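Long-range contacts in Ro sixty-related protein, RSR (Deinococcus radiodurans, PDB 2NVO), which binds several small RNAs that accumulate during recovery from ultraviolet irradiation and contributes to the resistance of the bacterium to that irradiation: residues D40-V49 against L82-V90; L308-L319 against A350-V358. All blocks are in the same frame, centred on the assembly; numbering follows the deposited sequence.

Interaction 1. Residues D40-V49 against L82-V90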
loop_
_atom_site.group_PDB
_atom_site.type_symbol
_atom_site.label_atom_id
_atom_site.label_comp_id
_atom_site.label_asym_id
_atom_site.label_seq_id
_atom_site.Cartn_x
_atom_site.Cartn_y
_atom_site.Cartn_z
ATOM N N ASP A 40 -25.159 5.933 -5.082
ATOM C CA ASP A 40 -24.090 6.932 -5.122
ATOM C C ASP A 40 -23.039 6.647 -4.056
ATOM O O ASP A 40 -21.840 6.702 -4.329
ATOM C CB ASP A 40 -24.637 8.354 -4.915
ATOM C CG ASP A 40 -25.506 8.834 -6.064
ATOM O OD1 ASP A 40 -25.440 8.256 -7.171
ATOM O OD2 ASP A 40 -26.263 9.808 -5.854
ATOM N N GLU A 41 -23.497 6.351 -2.844
ATOM C CA GLU A 41 -22.607 6.071 -1.725
ATOM C C GLU A 41 -21.628 4.945 -2.059
ATOM O O GLU A 41 -20.423 5.054 -1.814
ATOM C CB GLU A 41 -23.406 5.691 -0.469
ATOM C CG GLU A 41 -24.209 6.823 0.172
ATOM C CD GLU A 41 -25.630 6.957 -0.385
ATOM O OE1 GLU A 41 -26.506 7.461 0.353
ATOM O OE2 GLU A 41 -25.875 6.562 -1.548
ATOM N N SER A 42 -22.155 3.860 -2.611
ATOM C CA SER A 42 -21.353 2.674 -2.868
ATOM C C SER A 42 -20.429 2.874 -4.051
ATOM O O SER A 42 -19.295 2.402 -4.045
ATOM C CB SER A 42 -22.251 1.462 -3.116
ATOM O OG SER A 42 -22.934 1.104 -1.931
ATOM N N ARG A 43 -20.928 3.555 -5.075
ATOM C CA ARG A 43 -20.149 3.769 -6.282
ATOM C C ARG A 43 -18.993 4.722 -6.003
ATOM O O ARG A 43 -17.894 4.535 -6.509
ATOM C CB ARG A 43 -21.024 4.297 -7.418
ATOM C CG ARG A 43 -20.341 4.223 -8.771
ATOM C CD ARG A 43 -21.239 4.706 -9.901
ATOM N NE ARG A 43 -20.513 4.793 -11.167
ATOM C CZ ARG A 43 -21.095 5.018 -12.343
ATOM N NH1 ARG A 43 -22.411 5.174 -12.413
ATOM N NH2 ARG A 43 -20.366 5.083 -13.447
ATOM N N LEU A 44 -19.245 5.742 -5.195
ATOM C CA LEU A 44 -18.198 6.685 -4.824
ATOM C C LEU A 44 -17.175 6.029 -3.899
ATOM O O LEU A 44 -15.979 6.276 -4.026
ATOM C CB LEU A 44 -18.785 7.931 -4.154
ATOM C CG LEU A 44 -17.753 8.963 -3.686
ATOM C CD1 LEU A 44 -17.036 9.577 -4.888
ATOM C CD2 LEU A 44 -18.388 10.046 -2.832
ATOM N N THR A 45 -17.641 5.195 -2.970
ATOM C CA THR A 45 -16.719 4.513 -2.066
ATOM C C THR A 45 -15.765 3.630 -2.877
ATOM O O THR A 45 -14.560 3.580 -2.608
ATOM C CB THR A 45 -17.457 3.659 -0.999
ATOM O OG1 THR A 45 -18.068 4.517 -0.027
ATOM C CG2 THR A 45 -16.483 2.749 -0.278
ATOM N N ARG A 46 -16.302 2.948 -3.879
ATOM C CA ARG A 46 -15.459 2.095 -4.709
ATOM C C ARG A 46 -14.383 2.909 -5.412
ATOM O O ARG A 46 -13.234 2.505 -5.483
ATOM C CB ARG A 46 -16.271 1.307 -5.731
ATOM C CG ARG A 46 -15.408 0.330 -6.534
ATOM C CD ARG A 46 -16.254 -0.678 -7.305
ATOM N NE ARG A 46 -16.879 -1.638 -6.402
ATOM C CZ ARG A 46 -17.470 -2.764 -6.791
ATOM N NH1 ARG A 46 -17.522 -3.075 -8.080
ATOM N NH2 ARG A 46 -18.009 -3.580 -5.885
ATOM N N PHE A 47 -14.769 4.064 -5.939
ATOM C CA PHE A 47 -13.814 4.940 -6.590
ATOM C C PHE A 47 -12.751 5.429 -5.602
ATOM O O PHE A 47 -11.569 5.538 -5.939
ATOM C CB PHE A 47 -14.540 6.122 -7.235
ATOM C CG PHE A 47 -13.621 7.183 -7.747
ATOM C CD1 PHE A 47 -13.144 7.136 -9.049
ATOM C CD2 PHE A 47 -13.232 8.229 -6.928
ATOM C CE1 PHE A 47 -12.278 8.120 -9.522
ATOM C CE2 PHE A 47 -12.369 9.210 -7.398
ATOM C CZ PHE A 47 -11.903 9.153 -8.694
ATOM N N LEU A 48 -13.174 5.731 -4.385
ATOM C CA LEU A 48 -12.256 6.198 -3.346
ATOM C C LEU A 48 -11.229 5.152 -2.919
ATOM O O LEU A 48 -10.090 5.485 -2.619
ATOM C CB LEU A 48 -13.040 6.663 -2.124
ATOM C CG LEU A 48 -13.828 7.952 -2.329
ATOM C CD1 LEU A 48 -14.768 8.190 -1.159
ATOM C CD2 LEU A 48 -12.853 9.115 -2.491
ATOM N N VAL A 49 -11.629 3.888 -2.891
ATOM C CA VAL A 49 -10.714 2.824 -2.484
ATOM C C VAL A 49 -9.820 2.351 -3.619
ATOM O O VAL A 49 -8.612 2.229 -3.455
ATOM C CB VAL A 49 -11.470 1.597 -1.920
ATOM C CG1 VAL A 49 -10.512 0.407 -1.738
ATOM C CG2 VAL A 49 -12.149 1.950 -0.621
ATOM N N LEU A 82 -23.104 14.635 0.359
ATOM C CA LEU A 82 -22.913 13.212 0.586
ATOM C C LEU A 82 -21.553 12.779 0.032
ATOM O O LEU A 82 -20.883 11.929 0.615
ATOM C CB LEU A 82 -24.070 12.380 0.014
ATOM C CG LEU A 82 -23.873 11.442 -1.177
ATOM C CD1 LEU A 82 -24.618 10.149 -0.950
ATOM C CD2 LEU A 82 -24.319 12.086 -2.470
ATOM N N ALA A 83 -21.145 13.384 -1.081
ATOM C CA ALA A 83 -19.807 13.164 -1.620
ATOM C C ALA A 83 -18.798 13.364 -0.499
ATOM O O ALA A 83 -17.882 12.570 -0.323
ATOM C CB ALA A 83 -19.529 14.123 -2.766
ATOM N N LEU A 84 -19.004 14.421 0.281
ATOM C CA LEU A 84 -18.107 14.773 1.373
ATOM C C LEU A 84 -18.221 13.799 2.547
ATOM O O LEU A 84 -17.215 13.436 3.157
ATOM C CB LEU A 84 -18.427 16.181 1.860
ATOM C CG LEU A 84 -17.289 17.133 2.233
ATOM C CD1 LEU A 84 -17.763 18.101 3.313
ATOM C CD2 LEU A 84 -16.049 16.395 2.693
ATOM N N ARG A 85 -19.444 13.397 2.883
ATOM C CA ARG A 85 -19.642 12.466 3.987
ATOM C C ARG A 85 -19.034 11.103 3.654
ATOM O O ARG A 85 -18.356 10.498 4.482
ATOM C CB ARG A 85 -21.130 12.328 4.331
ATOM C CG ARG A 85 -21.492 11.032 5.053
ATOM C CD ARG A 85 -22.963 11.006 5.473
ATOM N NE ARG A 85 -23.847 11.525 4.431
ATOM C CZ ARG A 85 -24.477 10.770 3.534
ATOM N NH1 ARG A 85 -24.328 9.451 3.550
ATOM N NH2 ARG A 85 -25.257 11.338 2.621
ATOM N N VAL A 86 -19.284 10.635 2.434
ATOM C CA VAL A 86 -18.702 9.395 1.933
ATOM C C VAL A 86 -17.171 9.462 2.006
ATOM O O VAL A 86 -16.512 8.532 2.473
ATOM C CB VAL A 86 -19.165 9.115 0.479
ATOM C CG1 VAL A 86 -18.507 7.860 -0.073
ATOM C CG2 VAL A 86 -20.682 8.996 0.412
ATOM N N THR A 87 -16.612 10.584 1.570
ATOM C CA THR A 87 -15.165 10.765 1.554
ATOM C C THR A 87 -14.554 10.733 2.947
ATOM O O THR A 87 -13.517 10.111 3.154
ATOM C CB THR A 87 -14.761 12.055 0.800
ATOM O OG1 THR A 87 -15.127 11.918 -0.566
ATOM C CG2 THR A 87 -13.265 12.297 0.873
ATOM N N LEU A 88 -15.197 11.380 3.915
ATOM C CA LEU A 88 -14.671 11.347 5.275
ATOM C C LEU A 88 -14.769 9.949 5.890
ATOM O O LEU A 88 -13.846 9.502 6.572
ATOM C CB LEU A 88 -15.354 12.396 6.158
ATOM C CG LEU A 88 -14.704 13.787 6.126
ATOM C CD1 LEU A 88 -14.485 14.252 4.698
ATOM C CD2 LEU A 88 -15.556 14.791 6.892
ATOM N N ASP A 89 -15.885 9.266 5.633
ATOM C CA ASP A 89 -16.078 7.885 6.071
ATOM C C ASP A 89 -14.949 6.973 5.582
ATOM O O ASP A 89 -14.449 6.127 6.322
ATOM C CB ASP A 89 -17.423 7.336 5.573
ATOM C CG ASP A 89 -18.621 7.860 6.376
ATOM O OD1 ASP A 89 -19.766 7.483 6.041
ATOM O OD2 ASP A 89 -18.425 8.645 7.329
ATOM N N VAL A 90 -14.559 7.140 4.323
ATOM C CA VAL A 90 -13.497 6.317 3.761
ATOM C C VAL A 90 -12.139 6.676 4.365
ATOM O O VAL A 90 -11.362 5.786 4.714
ATOM C CB VAL A 90 -13.438 6.429 2.230
ATOM C CG1 VAL A 90 -12.151 5.787 1.699
ATOM C CG2 VAL A 90 -14.671 5.800 1.609
#

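Interaction 2. Residues L308-L319 against A350-V358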
loop_
_atom_site.group_PDB
_atom_site.type_symbol
_atom_site.label_atom_id
_atom_site.label_comp_id
_atom_site.label_asym_id
_atom_site.label_seq_id
_atom_site.Cartn_x
_atom_site.Cartn_y
_atom_site.Cartn_z
ATOM N N LEU A 308 6.189 -7.823 15.361
ATOM C CA LEU A 308 5.470 -8.251 14.168
ATOM C C LEU A 308 4.004 -7.788 14.223
ATOM O O LEU A 308 3.475 -7.232 13.249
ATOM C CB LEU A 308 5.559 -9.774 14.022
ATOM C CG LEU A 308 6.919 -10.328 13.571
ATOM C CD1 LEU A 308 7.009 -11.822 13.772
ATOM C CD2 LEU A 308 7.214 -9.954 12.102
ATOM N N LYS A 309 3.357 -8.006 15.368
ATOM C CA LYS A 309 1.951 -7.641 15.531
ATOM C C LYS A 309 1.730 -6.140 15.463
ATOM O O LYS A 309 0.868 -5.666 14.730
ATOM C CB LYS A 309 1.389 -8.190 16.847
ATOM C CG LYS A 309 -0.039 -7.743 17.152
ATOM C CD LYS A 309 -0.516 -8.290 18.495
ATOM C CE LYS A 309 -2.015 -8.077 18.695
ATOM N NZ LYS A 309 -2.404 -6.633 18.630
ATOM N N ARG A 310 2.513 -5.390 16.228
ATOM C CA ARG A 310 2.346 -3.943 16.296
ATOM C C ARG A 310 2.689 -3.261 14.979
ATOM O O ARG A 310 2.105 -2.234 14.626
ATOM C CB ARG A 310 3.182 -3.360 17.442
ATOM C CG ARG A 310 3.336 -1.843 17.405
ATOM C CD ARG A 310 3.970 -1.344 18.692
ATOM N NE ARG A 310 4.863 -2.348 19.263
ATOM C CZ ARG A 310 6.183 -2.360 19.103
ATOM N NH1 ARG A 310 6.776 -1.408 18.391
ATOM N NH2 ARG A 310 6.911 -3.326 19.659
ATOM N N GLY A 311 3.638 -3.843 14.251
ATOM C CA GLY A 311 4.017 -3.337 12.946
ATOM C C GLY A 311 3.095 -3.850 11.853
ATOM O O GLY A 311 3.227 -3.463 10.688
ATOM N N ARG A 312 2.173 -4.735 12.221
ATOM C CA ARG A 312 1.204 -5.268 11.267
ATOM C C ARG A 312 1.877 -5.856 10.021
ATOM O O ARG A 312 1.451 -5.602 8.893
ATOM C CB ARG A 312 0.207 -4.175 10.860
ATOM C CG ARG A 312 -0.592 -3.601 12.027
ATOM C CD ARG A 312 -1.849 -2.878 11.551
ATOM N NE ARG A 312 -1.675 -1.430 11.428
ATOM C CZ ARG A 312 -1.320 -0.802 10.310
ATOM N NH1 ARG A 312 -1.079 -1.488 9.198
ATOM N NH2 ARG A 312 -1.199 0.519 10.302
ATOM N N ILE A 313 2.929 -6.639 10.237
ATOM C CA ILE A 313 3.665 -7.248 9.132
ATOM C C ILE A 313 2.851 -8.377 8.517
ATOM O O ILE A 313 2.402 -9.291 9.215
ATOM C CB ILE A 313 5.055 -7.774 9.574
ATOM C CG1 ILE A 313 5.880 -6.641 10.198
ATOM C CG2 ILE A 313 5.810 -8.368 8.397
ATOM C CD1 ILE A 313 5.890 -5.376 9.395
ATOM N N HIS A 314 2.637 -8.285 7.208
ATOM C CA HIS A 314 1.880 -9.284 6.486
ATOM C C HIS A 314 2.878 -10.360 6.090
ATOM O O HIS A 314 4.043 -10.062 5.898
ATOM C CB HIS A 314 1.258 -8.645 5.250
ATOM C CG HIS A 314 0.274 -9.521 4.544
ATOM N ND1 HIS A 314 0.655 -10.459 3.611
ATOM C CD2 HIS A 314 -1.074 -9.597 4.632
ATOM C CE1 HIS A 314 -0.421 -11.067 3.142
ATOM N NE2 HIS A 314 -1.479 -10.570 3.751
ATOM N N PRO A 315 2.434 -11.617 5.995
ATOM C CA PRO A 315 3.384 -12.660 5.604
ATOM C C PRO A 315 4.121 -12.334 4.285
ATOM O O PRO A 315 5.311 -12.597 4.189
ATOM C CB PRO A 315 2.503 -13.911 5.481
ATOM C CG PRO A 315 1.334 -13.633 6.384
ATOM C CD PRO A 315 1.090 -12.153 6.271
ATOM N N LEU A 316 3.424 -11.764 3.303
ATOM C CA LEU A 316 4.056 -11.345 2.044
ATOM C C LEU A 316 5.119 -10.252 2.229
ATOM O O LEU A 316 6.046 -10.134 1.427
ATOM C CB LEU A 316 2.995 -10.881 1.046
ATOM C CG LEU A 316 2.149 -12.015 0.485
ATOM C CD1 LEU A 316 1.085 -11.448 -0.450
ATOM C CD2 LEU A 316 3.056 -13.006 -0.240
ATOM N N ASP A 317 4.970 -9.435 3.262
ATOM C CA ASP A 317 5.997 -8.462 3.618
ATOM C C ASP A 317 7.279 -9.190 3.986
ATOM O O ASP A 317 8.364 -8.784 3.588
ATOM C CB ASP A 317 5.560 -7.615 4.814
ATOM C CG ASP A 317 4.463 -6.632 4.473
ATOM O OD1 ASP A 317 4.356 -6.253 3.283
ATOM O OD2 ASP A 317 3.710 -6.226 5.402
ATOM N N ALA A 318 7.150 -10.276 4.749
ATOM C CA ALA A 318 8.319 -11.028 5.142
ATOM C C ALA A 318 8.875 -11.793 3.947
ATOM O O ALA A 318 10.080 -11.890 3.784
ATOM C CB ALA A 318 7.993 -11.984 6.310
ATOM N N LEU A 319 7.990 -12.342 3.115
ATOM C CA LEU A 319 8.455 -13.077 1.942
ATOM C C LEU A 319 9.226 -12.121 1.024
ATOM O O LEU A 319 10.302 -12.455 0.573
ATOM C CB LEU A 319 7.296 -13.760 1.196
ATOM C CG LEU A 319 7.714 -14.632 -0.001
ATOM C CD1 LEU A 319 8.859 -15.592 0.341
ATOM C CD2 LEU A 319 6.499 -15.407 -0.579
ATOM N N ALA A 350 9.575 -15.319 10.343
ATOM C CA ALA A 350 8.712 -14.148 10.364
ATOM C C ALA A 350 7.481 -14.359 9.472
ATOM O O ALA A 350 6.374 -13.983 9.837
ATOM C CB ALA A 350 9.483 -12.898 9.935
ATOM N N PHE A 351 7.689 -14.973 8.311
ATOM C CA PHE A 351 6.594 -15.301 7.405
ATOM C C PHE A 351 5.508 -16.108 8.119
ATOM O O PHE A 351 4.337 -15.742 8.107
ATOM C CB PHE A 351 7.155 -16.093 6.222
ATOM C CG PHE A 351 6.118 -16.615 5.273
ATOM C CD1 PHE A 351 5.560 -15.792 4.313
ATOM C CD2 PHE A 351 5.741 -17.955 5.300
ATOM C CE1 PHE A 351 4.621 -16.283 3.391
ATOM C CE2 PHE A 351 4.806 -18.455 4.386
ATOM C CZ PHE A 351 4.241 -17.601 3.429
ATOM N N THR A 352 5.911 -17.190 8.772
ATOM C CA THR A 352 4.968 -18.053 9.498
ATOM C C THR A 352 4.299 -17.317 10.653
ATOM O O THR A 352 3.085 -17.411 10.837
ATOM C CB THR A 352 5.668 -19.325 9.976
ATOM O OG1 THR A 352 6.218 -20.003 8.839
ATOM C CG2 THR A 352 4.686 -20.258 10.700
ATOM N N LEU A 353 5.080 -16.549 11.409
ATOM C CA LEU A 353 4.558 -15.812 12.568
ATOM C C LEU A 353 3.572 -14.726 12.174
ATOM O O LEU A 353 2.657 -14.396 12.929
ATOM C CB LEU A 353 5.705 -15.197 13.379
ATOM C CG LEU A 353 6.675 -16.188 14.023
ATOM C CD1 LEU A 353 7.909 -15.484 14.600
ATOM C CD2 LEU A 353 5.954 -16.985 15.095
ATOM N N ALA A 354 3.738 -14.176 10.980
ATOM C CA ALA A 354 2.884 -13.084 10.529
ATOM C C ALA A 354 1.445 -13.520 10.201
ATOM O O ALA A 354 0.551 -12.692 10.173
ATOM C CB ALA A 354 3.530 -12.343 9.326
ATOM N N PHE A 355 1.226 -14.807 9.953
ATOM C CA PHE A 355 -0.122 -15.311 9.687
ATOM C C PHE A 355 -1.088 -14.961 10.817
ATOM O O PHE A 355 -2.254 -14.662 10.580
ATOM C CB PHE A 355 -0.115 -16.823 9.502
ATOM C CG PHE A 355 0.327 -17.267 8.148
ATOM C CD1 PHE A 355 -0.568 -17.865 7.277
ATOM C CD2 PHE A 355 1.645 -17.100 7.743
ATOM C CE1 PHE A 355 -0.150 -18.281 6.021
ATOM C CE2 PHE A 355 2.061 -17.531 6.500
ATOM C CZ PHE A 355 1.162 -18.116 5.639
ATOM N N GLY A 356 -0.588 -14.982 12.047
ATOM C CA GLY A 356 -1.412 -14.692 13.204
ATOM C C GLY A 356 -1.951 -13.280 13.242
ATOM O O GLY A 356 -2.876 -12.984 14.003
ATOM N N ASN A 357 -1.394 -12.403 12.416
ATOM C CA ASN A 357 -1.823 -11.008 12.398
ATOM C C ASN A 357 -2.555 -10.568 11.123
ATOM O O ASN A 357 -2.783 -9.380 10.911
ATOM C CB ASN A 357 -0.632 -10.097 12.694
ATOM C CG ASN A 357 0.162 -10.556 13.931
ATOM O OD1 ASN A 357 1.386 -10.657 13.892
ATOM N ND2 ASN A 357 -0.545 -10.861 15.017
ATOM N N VAL A 358 -2.928 -11.525 10.274
ATOM C CA VAL A 358 -3.729 -11.214 9.089
ATOM C C VAL A 358 -5.196 -10.987 9.472
ATOM O O VAL A 358 -5.792 -11.814 10.157
ATOM C CB VAL A 358 -3.661 -12.357 8.044
ATOM C CG1 VAL A 358 -4.713 -12.166 6.962
ATOM C CG2 VAL A 358 -2.265 -12.438 7.433
#

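Interaction 1. Residues D40-V49 against L82-V90
Val86 enters helix 40-49 as a knob in a hole made by Glu41, Leu44, Thr45 and Leu48, the central feature of this helix pair. The two axes come within 9.7 Å and cross at -48°. Val86, whose CB bond points toward helix 40-49, is compact and branched enough to fill the hole between the four side chains. With CG1 anti to the backbone N (chi1 177°), Val86 spreads its two methyls: CG1 meets Leu44 CD2 at 3.5 Å and Thr45 OG1 at 3.4 Å, while CG2 lies nearer the CA of Glu41. Thr45 can offer a hydroxyl to this apolar knob because its OG1, placed beside the backbone N, donates to Glu41 O at 3.0 Å. That carbonyl also takes the helical N-H of Thr45, from the opposite face of its plane. Thr87 repeats the device on the other helix, its OG1 donating to Ala83 O at 2.8 Å. One turn on, the Leu48 side chain runs across Thr87 at about a right angle, and Leu48 CD1 rests 3.7 Å from Val90 CG2. At the other end the Glu41 chain bends at chi2 (89°) and crosses the Leu82 side chain at about a right angle, close to its CD1 methyl. Glu41 OE1 stays 4.4 Å from Arg85 NH1, beyond a salt bridge. Asp40 forms a salt bridge with Arg78, outside the two helices, and helix 100-112 touches Leu48 and Thr87. The contact is thus helix-to-helix packing within the TROVE domain, held by apolar fit: the threonine hydroxyls are satisfied inside their own helices, and the Glu41-Arg85 charge attraction is probably only a modest addition.

Interaction 2. Residues L308-L319 against A350-V358
A chi1 of 174° carries the Phe351 ring to Pro315, whose O meets the ring edge at Phe351 CD1, 3.2 Å away; Phe355, with CG opposite the carbonyl carbon (chi1 -80°), turns one face of its ring to Pro315 CG. The motif is an antiparallel helix pair, axes 7.9 Å apart at 173°, near where the helical repeats of the TROVE domain probably give way to the VWFA-like domain. Alanines permit this closeness: Ala318 CB lies 4.0 Å from Ala350 CB, and the methyl of Ala354 packs against Ile313 O and Pro315 N. Pro315, suited to a first helical turn because it needs no N-H there, fills the centre. Its CG makes a CH-pi contact 4.1 Å from the Phe355 centroid, and Pro315 CD meets Val358 CG2 at 3.6 Å. The turn before it is defined by two motifs: Arg312, at positive phi, ends the preceding helix in a Schellman motif, and His314 and Asp317 form a capping box. Leu316 N gives the N-cap bond to His314 ND1, and His314 N makes the return bond to Asp317 OD2 at 2.9 Å. Beyond the pair, Phe355 has a cation-pi partner in Arg401, on helix 388-402. At the far end Leu308 CD1 packs on Leu353 CB, and the Asn357 amide crosses Lys309 at about a right angle, with Asn357 OD1 3.5 Å from Lys309 CA.

Both contacts join parts of the chain that come back together after some thirty residues, interaction 1 near the start of the modelled chain and interaction 2 near the end of the TROVE domain. Their centres are 30 Å apart and their nearest atoms about 13 Å; they do not touch. Arg46 reaches backbone oxygens of Arg510 and Val534, and Phe355 pairs with Arg401, consistent with two places where the horseshoe adjoins the domain that closes the ring. Between them in sequence lie residues 131-277, probably the RNA-binding region; single-stranded RNA binds in the positively charged central cavity. Neither contact adjoins the calcium site of Ser372, Ser374 and Glu467.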